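Local coordinates for protein putative short-chain dehydrogenase/reductase (PDB 5K9Z) that probably works as an NAD(P)-dependent oxidoreductase of the short-chain dehydrogenase/reductase family, acting on CH-OH groups of its substrate, at residues S217-A231 with L248-S260. Residues are numbered along the deposited sequence; the frame is centred on the assembly and turned at random.
Sequences SPLGTPLMPQEIAAA and LVVDSGVTVAGAS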
loop_
_atom_site.group_PDB
_atom_site.type_symbol
_atom_site.label_atom_id
_atom_site.label_comp_id
_atom_site.label_asym_id
_atom_site.label_seq_id
_atom_site.Cartn_x
_atom_site.Cartn_y
_atom_site.Cartn_z
ATOM N N SER C 217 -5.619 9.684 -15.400
ATOM C CA SER C 217 -6.658 9.451 -14.401
ATOM C C SER C 217 -7.657 8.412 -14.895
ATOM O O SER C 217 -8.224 8.572 -15.981
ATOM C CB SER C 217 -7.407 10.743 -14.102
ATOM O OG SER C 217 -8.541 10.481 -13.291
ATOM N N PRO C 218 -7.965 7.390 -14.094
ATOM C CA PRO C 218 -9.081 6.503 -14.461
ATOM C C PRO C 218 -10.399 7.248 -14.546
ATOM O O PRO C 218 -11.291 6.830 -15.302
ATOM C CB PRO C 218 -9.073 5.451 -13.344
ATOM C CG PRO C 218 -7.626 5.391 -12.927
ATOM C CD PRO C 218 -7.104 6.798 -13.058
ATOM N N LEU C 219 -10.526 8.376 -13.846
ATOM C CA LEU C 219 -11.721 9.196 -13.957
ATOM C C LEU C 219 -11.699 10.071 -15.201
ATOM O O LEU C 219 -12.717 10.691 -15.525
ATOM C CB LEU C 219 -11.875 10.075 -12.711
ATOM C CG LEU C 219 -12.098 9.295 -11.405
ATOM C CD1 LEU C 219 -11.719 10.088 -10.147
ATOM C CD2 LEU C 219 -13.544 8.800 -11.331
ATOM N N GLY C 220 -10.587 10.120 -15.934
ATOM C CA GLY C 220 -10.637 10.774 -17.221
ATOM C C GLY C 220 -10.502 12.278 -17.194
ATOM O O GLY C 220 -10.606 12.898 -18.250
ATOM N N THR C 221 -10.433 12.896 -16.014
ATOM C CA THR C 221 -10.308 14.336 -15.823
ATOM C C THR C 221 -9.018 14.683 -15.072
ATOM O O THR C 221 -8.536 13.881 -14.267
ATOM C CB THR C 221 -11.514 14.863 -15.041
ATOM O OG1 THR C 221 -11.628 14.105 -13.827
ATOM C CG2 THR C 221 -12.798 14.712 -15.877
ATOM N N PRO C 222 -8.462 15.877 -15.289
ATOM C CA PRO C 222 -7.143 16.197 -14.717
ATOM C C PRO C 222 -7.201 16.662 -13.263
ATOM O O PRO C 222 -8.074 17.437 -12.863
ATOM C CB PRO C 222 -6.634 17.320 -15.631
ATOM C CG PRO C 222 -7.872 17.995 -16.097
ATOM C CD PRO C 222 -8.929 16.921 -16.225
ATOM N N LEU C 223 -6.250 16.170 -12.469
ATOM C CA LEU C 223 -6.073 16.655 -11.104
ATOM C C LEU C 223 -5.509 18.077 -11.116
ATOM O O LEU C 223 -4.534 18.362 -11.818
ATOM C CB LEU C 223 -5.146 15.723 -10.338
ATOM C CG LEU C 223 -4.779 16.151 -8.916
ATOM C CD1 LEU C 223 -6.026 16.286 -8.062
ATOM C CD2 LEU C 223 -3.823 15.142 -8.312
ATOM N N MET C 224 -6.153 18.985 -10.382
ATOM C CA MET C 224 -5.692 20.373 -10.378
ATOM C C MET C 224 -5.099 20.722 -9.013
ATOM O O MET C 224 -5.466 20.113 -8.009
ATOM C CB MET C 224 -6.823 21.359 -10.723
ATOM C CG MET C 224 -7.450 21.135 -12.109
ATOM S SD MET C 224 -6.269 21.404 -13.463
ATOM C CE MET C 224 -5.862 23.140 -13.279
ATOM N N PRO C 225 -4.154 21.671 -8.944
ATOM C CA PRO C 225 -3.547 22.000 -7.640
ATOM C C PRO C 225 -4.553 22.431 -6.598
ATOM O O PRO C 225 -4.341 22.179 -5.407
ATOM C CB PRO C 225 -2.576 23.131 -7.978
ATOM C CG PRO C 225 -2.316 22.998 -9.435
ATOM C CD PRO C 225 -3.591 22.482 -10.037
ATOM N N GLN C 226 -5.644 23.068 -7.015
ATOM C CA GLN C 226 -6.659 23.519 -6.073
ATOM C C GLN C 226 -7.239 22.358 -5.264
ATOM O O GLN C 226 -7.650 22.539 -4.109
ATOM C CB GLN C 226 -7.752 24.262 -6.852
ATOM C CG GLN C 226 -7.318 25.590 -7.493
ATOM C CD GLN C 226 -6.258 25.468 -8.602
ATOM O OE1 GLN C 226 -6.301 24.562 -9.436
ATOM N NE2 GLN C 226 -5.295 26.395 -8.603
ATOM N N GLU C 227 -7.285 21.158 -5.849
ATOM C CA GLU C 227 -7.839 20.004 -5.140
ATOM C C GLU C 227 -6.918 19.535 -4.026
ATOM O O GLU C 227 -7.393 19.082 -2.976
ATOM C CB GLU C 227 -8.118 18.861 -6.114
ATOM C CG GLU C 227 -9.167 19.222 -7.114
ATOM C CD GLU C 227 -9.232 18.231 -8.248
ATOM O OE1 GLU C 227 -9.654 17.083 -8.009
ATOM O OE2 GLU C 227 -8.843 18.603 -9.369
ATOM N N ILE C 228 -5.604 19.620 -4.239
ATOM C CA ILE C 228 -4.665 19.302 -3.167
ATOM C C ILE C 228 -4.747 20.352 -2.070
ATOM O O ILE C 228 -4.754 20.024 -0.876
ATOM C CB ILE C 228 -3.232 19.178 -3.718
ATOM C CG1 ILE C 228 -3.210 18.191 -4.880
ATOM C CG2 ILE C 228 -2.257 18.766 -2.588
ATOM C CD1 ILE C 228 -3.832 16.864 -4.540
ATOM N N ALA C 229 -4.836 21.631 -2.462
ATOM C CA ALA C 229 -5.107 22.677 -1.486
ATOM C C ALA C 229 -6.332 22.329 -0.643
ATOM O O ALA C 229 -6.303 22.440 0.585
ATOM C CB ALA C 229 -5.291 24.018 -2.201
ATOM N N ALA C 230 -7.403 21.849 -1.279
ATOM C CA ALA C 230 -8.605 21.537 -0.519
ATOM C C ALA C 230 -8.393 20.355 0.405
ATOM O O ALA C 230 -8.982 20.315 1.494
ATOM C CB ALA C 230 -9.780 21.261 -1.460
ATOM N N ALA C 231 -7.585 19.377 -0.015
ATOM C CA ALA C 231 -7.278 18.251 0.863
ATOM C C ALA C 231 -6.499 18.716 2.084
ATOM O O ALA C 231 -6.768 18.280 3.211
ATOM C CB ALA C 231 -6.492 17.181 0.103
ATOM N N LEU C 248 -3.398 11.131 3.024
ATOM C CA LEU C 248 -4.592 11.316 2.215
ATOM C C LEU C 248 -4.179 11.296 0.745
ATOM O O LEU C 248 -3.508 12.217 0.270
ATOM C CB LEU C 248 -5.282 12.619 2.597
ATOM C CG LEU C 248 -6.491 13.071 1.795
ATOM C CD1 LEU C 248 -7.465 11.934 1.605
ATOM C CD2 LEU C 248 -7.149 14.235 2.518
ATOM N N VAL C 249 -4.556 10.235 0.034
ATOM C CA VAL C 249 -4.113 10.007 -1.344
ATOM C C VAL C 249 -5.128 10.621 -2.301
ATOM O O VAL C 249 -6.340 10.386 -2.174
ATOM C CB VAL C 249 -3.932 8.506 -1.628
ATOM C CG1 VAL C 249 -3.569 8.266 -3.104
ATOM C CG2 VAL C 249 -2.903 7.884 -0.678
ATOM N N VAL C 250 -4.636 11.409 -3.259
ATOM C CA VAL C 250 -5.490 12.087 -4.234
ATOM C C VAL C 250 -4.928 11.717 -5.602
ATOM O O VAL C 250 -4.133 12.460 -6.180
ATOM C CB VAL C 250 -5.525 13.611 -4.035
ATOM C CG1 VAL C 250 -6.574 14.251 -4.960
ATOM C CG2 VAL C 250 -5.785 13.978 -2.561
ATOM N N ASP C 251 -5.353 10.549 -6.138
ATOM C CA ASP C 251 -4.704 10.020 -7.335
ATOM C C ASP C 251 -5.674 9.289 -8.260
ATOM O O ASP C 251 -5.234 8.451 -9.049
ATOM C CB ASP C 251 -3.552 9.067 -6.927
ATOM C CG ASP C 251 -4.051 7.700 -6.407
ATOM O OD1 ASP C 251 -5.227 7.559 -5.999
ATOM O OD2 ASP C 251 -3.240 6.758 -6.375
ATOM N N SER C 252 -6.967 9.537 -8.149
ATOM C CA SER C 252 -7.972 8.864 -8.963
ATOM C C SER C 252 -7.962 7.354 -8.769
ATOM O O SER C 252 -8.485 6.631 -9.611
ATOM C CB SER C 252 -7.810 9.207 -10.453
ATOM O OG SER C 252 -7.995 10.588 -10.647
ATOM N N GLY C 253 -7.360 6.864 -7.683
ATOM C CA GLY C 253 -7.374 5.448 -7.342
ATOM C C GLY C 253 -6.256 4.597 -7.911
ATOM O O GLY C 253 -6.279 3.375 -7.723
ATOM N N VAL C 254 -5.240 5.203 -8.539
ATOM C CA VAL C 254 -4.242 4.430 -9.276
ATOM C C VAL C 254 -3.453 3.495 -8.355
ATOM O O VAL C 254 -3.147 2.353 -8.729
ATOM C CB VAL C 254 -3.310 5.376 -10.063
ATOM C CG1 VAL C 254 -2.074 4.634 -10.533
ATOM C CG2 VAL C 254 -4.065 5.980 -11.257
ATOM N N THR C 255 -3.076 3.966 -7.155
ATOM C CA THR C 255 -2.182 3.165 -6.316
ATOM C C THR C 255 -2.881 1.924 -5.757
ATOM O O THR C 255 -2.221 0.912 -5.508
ATOM C CB THR C 255 -1.598 4.002 -5.160
ATOM O OG1 THR C 255 -2.653 4.549 -4.358
ATOM C CG2 THR C 255 -0.717 5.135 -5.682
ATOM N N VAL C 256 -4.195 1.976 -5.560
ATOM C CA VAL C 256 -4.932 0.872 -4.949
ATOM C C VAL C 256 -5.935 0.217 -5.892
ATOM O O VAL C 256 -6.506 -0.832 -5.531
ATOM C CB VAL C 256 -5.644 1.308 -3.647
ATOM C CG1 VAL C 256 -4.627 1.594 -2.530
ATOM C CG2 VAL C 256 -6.515 2.513 -3.895
ATOM N N ALA C 257 -6.172 0.764 -7.084
ATOM C CA ALA C 257 -7.149 0.153 -7.983
ATOM C C ALA C 257 -6.630 0.102 -9.408
ATOM O O ALA C 257 -7.382 -0.286 -10.311
ATOM C CB ALA C 257 -8.487 0.898 -7.972
ATOM N N GLY C 258 -5.365 0.429 -9.624
ATOM C CA GLY C 258 -4.784 0.198 -10.929
ATOM C C GLY C 258 -4.836 1.419 -11.821
ATOM O O GLY C 258 -5.692 2.294 -11.692
ATOM N N ALA C 259 -3.873 1.474 -12.739
ATOM C CA ALA C 259 -3.820 2.526 -13.741
ATOM C C ALA C 259 -5.038 2.462 -14.666
ATOM O O ALA C 259 -5.777 1.474 -14.711
ATOM C CB ALA C 259 -2.531 2.411 -14.560
ATOM N N SER C 260 -5.237 3.550 -15.403
ATOM C CA SER C 260 -6.357 3.664 -16.325
ATOM C C SER C 260 -6.301 2.564 -17.381
ATOM O O SER C 260 -5.270 2.349 -18.026
ATOM C CB SER C 260 -6.333 5.049 -16.979
ATOM O OG SER C 260 -7.240 5.142 -18.065
#
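Pro-218 meets Ser-252 and Val-254 at the first of two separate sites of this contact; together with Val-250 at the second, Pro-218 and Ser-252 account for about half of the buried surface. The pyrrolidine ring of Pro-218 packs between the turn 251-254 and the chain that leaves helix 254-257. Its CD lies 3.6 Å from Val-254 CG2, the two side chains crossing at about a right angle, and equally close to the CB of Ser-252; CG reaches on toward the carbonyl O of Gly-258 and the backbone of Ser-260. Beside the ring, the hydroxyls of Ser-217 and Ser-252 share a hydrogen bond of 2.7 Å between their OG atoms. Ser-217 turns its OG anti to its own N (chi1 171°), where the oxygen also accepts a weak bond from the N of Leu-219. CD1 of Leu-219 lies against the Ser-252 side chain, 3.8 Å from OG. The type I' turn that presents Ser-252 is held by Asp-251, whose OD1 takes the N of Gly-253 in an Asx turn.

At the second site Val-250 lies between Leu-223 and Ile-228. The Ile-228 side chain passes that of Val-250 in the opposite direction, CD1 ending 3.7 Å from CB; the Leu-223 side chain crosses at about a right angle, its CD1 3.8 Å from Val-250 CG1. One helical turn beyond Ile-228, Ala-231 CB rests on Leu-248 CD2 (3.9 Å). Ile-228 also touches Val-189 and Pro-191 of strand 184-191, to which Leu-248 and Val-250 are joined by backbone hydrogen bonds with Ala-190. Helix 225-231 thus runs nearly antiparallel to strand 248-250 (165°), covering the outermost strand of the chain's parallel sheet as the last helix before the last strand does in the Rossmann fold of short-chain dehydrogenases.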